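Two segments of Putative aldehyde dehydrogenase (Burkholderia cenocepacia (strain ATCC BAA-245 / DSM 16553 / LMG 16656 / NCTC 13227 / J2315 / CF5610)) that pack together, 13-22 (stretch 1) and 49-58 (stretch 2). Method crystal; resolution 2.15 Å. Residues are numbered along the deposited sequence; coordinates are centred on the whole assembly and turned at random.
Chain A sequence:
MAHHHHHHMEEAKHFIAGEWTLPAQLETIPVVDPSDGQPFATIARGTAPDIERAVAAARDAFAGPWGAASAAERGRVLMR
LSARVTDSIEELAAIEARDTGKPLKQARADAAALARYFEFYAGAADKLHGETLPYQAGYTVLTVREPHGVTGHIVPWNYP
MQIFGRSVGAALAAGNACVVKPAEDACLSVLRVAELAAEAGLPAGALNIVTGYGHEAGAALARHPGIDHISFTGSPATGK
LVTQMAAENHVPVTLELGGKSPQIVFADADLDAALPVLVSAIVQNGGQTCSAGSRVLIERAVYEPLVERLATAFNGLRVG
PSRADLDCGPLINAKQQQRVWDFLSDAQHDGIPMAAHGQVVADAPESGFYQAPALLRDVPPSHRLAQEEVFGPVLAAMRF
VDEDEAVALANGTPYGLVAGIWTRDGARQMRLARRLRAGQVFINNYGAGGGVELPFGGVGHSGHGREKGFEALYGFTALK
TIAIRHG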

# COMPACT_ATOMS: atom_id res chain seq x y z
N LYS A 13 31.18 21.23 23.21
CA LYS A 13 29.88 21.84 23.50
C LYS A 13 28.74 21.01 22.93
O LYS A 13 28.94 20.19 22.03
CB LYS A 13 29.82 23.26 22.94
CG LYS A 13 30.91 24.19 23.45
CD LYS A 13 30.82 25.56 22.79
CE LYS A 13 32.01 26.43 23.15
NZ LYS A 13 31.93 27.78 22.53
N HIS A 14 27.54 21.22 23.46
CA HIS A 14 26.34 20.61 22.91
C HIS A 14 25.85 21.42 21.71
O HIS A 14 26.31 22.54 21.49
CB HIS A 14 25.23 20.52 23.96
CG HIS A 14 25.60 19.73 25.17
ND1 HIS A 14 26.01 18.41 25.10
CD2 HIS A 14 25.62 20.06 26.48
CE1 HIS A 14 26.27 17.97 26.32
NE2 HIS A 14 26.04 18.95 27.17
N PHE A 15 24.93 20.86 20.94
CA PHE A 15 24.31 21.59 19.85
C PHE A 15 22.81 21.73 20.11
O PHE A 15 22.03 20.87 19.73
CB PHE A 15 24.56 20.90 18.51
CG PHE A 15 24.12 21.71 17.32
CD1 PHE A 15 24.86 22.81 16.91
CD2 PHE A 15 22.98 21.37 16.62
CE1 PHE A 15 24.46 23.56 15.82
CE2 PHE A 15 22.58 22.11 15.52
CZ PHE A 15 23.32 23.21 15.12
N ILE A 16 22.44 22.81 20.78
CA ILE A 16 21.06 23.03 21.18
C ILE A 16 20.51 24.30 20.54
O ILE A 16 21.15 25.35 20.57
CB ILE A 16 20.94 23.10 22.72
CG1 ILE A 16 21.59 21.87 23.36
CG2 ILE A 16 19.48 23.22 23.14
CD1 ILE A 16 21.60 21.90 24.87
N ALA A 17 19.31 24.19 19.96
CA ALA A 17 18.62 25.32 19.34
C ALA A 17 19.47 26.00 18.26
O ALA A 17 19.45 27.22 18.12
CB ALA A 17 18.21 26.34 20.40
N GLY A 18 20.21 25.19 17.50
CA GLY A 18 20.99 25.70 16.38
C GLY A 18 22.27 26.41 16.77
O GLY A 18 22.90 27.05 15.93
N GLU A 19 22.66 26.30 18.03
CA GLU A 19 23.87 26.94 18.51
C GLU A 19 24.69 26.00 19.38
O GLU A 19 24.15 25.08 20.00
CB GLU A 19 23.53 28.22 19.29
CG GLU A 19 23.02 29.36 18.43
CD GLU A 19 22.66 30.59 19.23
OE1 GLU A 19 22.53 30.47 20.47
OE2 GLU A 19 22.52 31.67 18.63
N TRP A 20 26.00 26.23 19.42
CA TRP A 20 26.89 25.42 20.26
C TRP A 20 26.86 25.94 21.69
O TRP A 20 27.22 27.08 21.96
CB TRP A 20 28.31 25.43 19.70
CG TRP A 20 28.40 24.76 18.36
CD1 TRP A 20 28.57 25.36 17.15
CD2 TRP A 20 28.31 23.35 18.10
NE1 TRP A 20 28.60 24.42 16.15
CE2 TRP A 20 28.44 23.18 16.71
CE3 TRP A 20 28.13 22.23 18.91
CZ2 TRP A 20 28.40 21.92 16.10
CZ3 TRP A 20 28.09 20.98 18.30
CH2 TRP A 20 28.22 20.84 16.92
N THR A 21 26.42 25.08 22.61
CA THR A 21 26.18 25.49 23.98
C THR A 21 27.04 24.71 24.97
O THR A 21 27.16 23.49 24.89
CB THR A 21 24.69 25.29 24.36
OG1 THR A 21 23.86 25.95 23.40
CG2 THR A 21 24.41 25.86 25.74
N LEU A 22 27.65 25.44 25.91
CA LEU A 22 28.41 24.82 26.99
C LEU A 22 27.49 23.97 27.86
O LEU A 22 26.31 24.30 28.03
CB LEU A 22 29.09 25.89 27.85
CG LEU A 22 30.19 26.73 27.19
CD1 LEU A 22 30.70 27.78 28.16
CD2 LEU A 22 31.32 25.84 26.72
N PRO A 49 20.06 18.91 32.95
CA PRO A 49 19.66 20.24 32.45
C PRO A 49 19.90 20.42 30.95
O PRO A 49 19.11 21.10 30.28
CB PRO A 49 20.54 21.20 33.26
CG PRO A 49 20.84 20.46 34.50
CD PRO A 49 20.99 19.03 34.09
N ASP A 50 20.97 19.82 30.44
CA ASP A 50 21.29 19.91 29.01
C ASP A 50 20.22 19.21 28.18
O ASP A 50 19.84 19.70 27.11
CB ASP A 50 22.66 19.30 28.73
CG ASP A 50 23.76 19.95 29.55
OD1 ASP A 50 23.71 21.18 29.76
OD2 ASP A 50 24.68 19.22 30.00
N ILE A 51 19.74 18.07 28.66
CA ILE A 51 18.68 17.33 27.99
C ILE A 51 17.40 18.15 28.00
O ILE A 51 16.66 18.19 27.01
CB ILE A 51 18.47 15.95 28.64
CG1 ILE A 51 19.68 15.05 28.37
CG2 ILE A 51 17.20 15.29 28.11
CD1 ILE A 51 19.89 14.73 26.91
N GLU A 52 17.13 18.82 29.13
CA GLU A 52 15.95 19.66 29.27
C GLU A 52 15.90 20.75 28.20
O GLU A 52 14.86 20.99 27.60
CB GLU A 52 15.91 20.29 30.66
CG GLU A 52 14.76 21.27 30.87
CD GLU A 52 13.41 20.59 30.87
OE1 GLU A 52 13.32 19.43 31.32
OE2 GLU A 52 12.43 21.22 30.42
N ARG A 53 17.04 21.39 27.97
CA ARG A 53 17.13 22.45 26.97
C ARG A 53 16.99 21.90 25.55
O ARG A 53 16.41 22.54 24.68
CB ARG A 53 18.45 23.21 27.11
CG ARG A 53 18.67 23.82 28.48
CD ARG A 53 19.99 24.57 28.56
NE ARG A 53 20.33 24.91 29.94
CZ ARG A 53 21.45 25.52 30.30
NH1 ARG A 53 22.35 25.86 29.38
NH2 ARG A 53 21.68 25.80 31.58
N ALA A 54 17.53 20.70 25.34
CA ALA A 54 17.45 20.05 24.03
C ALA A 54 16.02 19.71 23.66
O ALA A 54 15.59 19.91 22.53
CB ALA A 54 18.32 18.80 24.01
N VAL A 55 15.27 19.18 24.63
CA VAL A 55 13.88 18.81 24.41
C VAL A 55 13.04 20.07 24.24
O VAL A 55 12.14 20.12 23.40
CB VAL A 55 13.34 17.94 25.56
CG1 VAL A 55 11.86 17.65 25.37
CG2 VAL A 55 14.14 16.65 25.66
N ALA A 56 13.35 21.10 25.03
CA ALA A 56 12.67 22.39 24.92
C ALA A 56 12.82 22.96 23.51
O ALA A 56 11.84 23.41 22.91
CB ALA A 56 13.22 23.36 25.95
N ALA A 57 14.04 22.93 22.99
CA ALA A 57 14.33 23.43 21.65
C ALA A 57 13.59 22.62 20.59
O ALA A 57 13.02 23.17 19.65
CB ALA A 57 15.83 23.42 21.39
N ALA A 58 13.61 21.30 20.75
CA ALA A 58 12.94 20.40 19.81
C ALA A 58 11.44 20.66 19.77
O ALA A 58 10.85 20.71 18.70
CB ALA A 58 13.22 18.96 20.18

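A two-stranded β-hairpin rests on one side of a helix through a small van der Waals contact centred on Ile 16, with a single weak hydrogen bond from His 14 to Asp 50. Strands 14-16 and 19-21 are joined by a type I' turn from Ile 16 to Glu 19 and paired by backbone hydrogen bonds such as His 14 N to Thr 21 O (2.7 Å). Strand 14-16 runs at 32° to the helix, with the axes 8.7 Å apart at closest approach, and the backbones converge toward the turn: CA atoms lie 8.0 Å apart for His 14 and Asp 50 but 5.2 Å apart for Ala 17 and Ala 57. Ala 54 and Ala 57 lie nearest, by CA, to Ile 16 and Ala 17. Ile 16 CG2 packs 3.9 Å from Ala 54 CA and 4.1 Å from Ala 57 CB, while its CD1 reaches to 3.6 Å from Asp 50 O. At the turn, Ala 17 CB meets Ala 57 CB at 3.9 Å. Alternation along the strand directs His 14 and Ile 16 toward the helix and leaves Phe 15 out of reach. His 14 NE2 donates to Asp 50 OD2 at 3.2 Å, but the 133° angle at the hydrogen makes the bond weak. From the second strand, Thr 21 CG2 lies 4.2 Å from Arg 53 NH1, at the guanidinium edge.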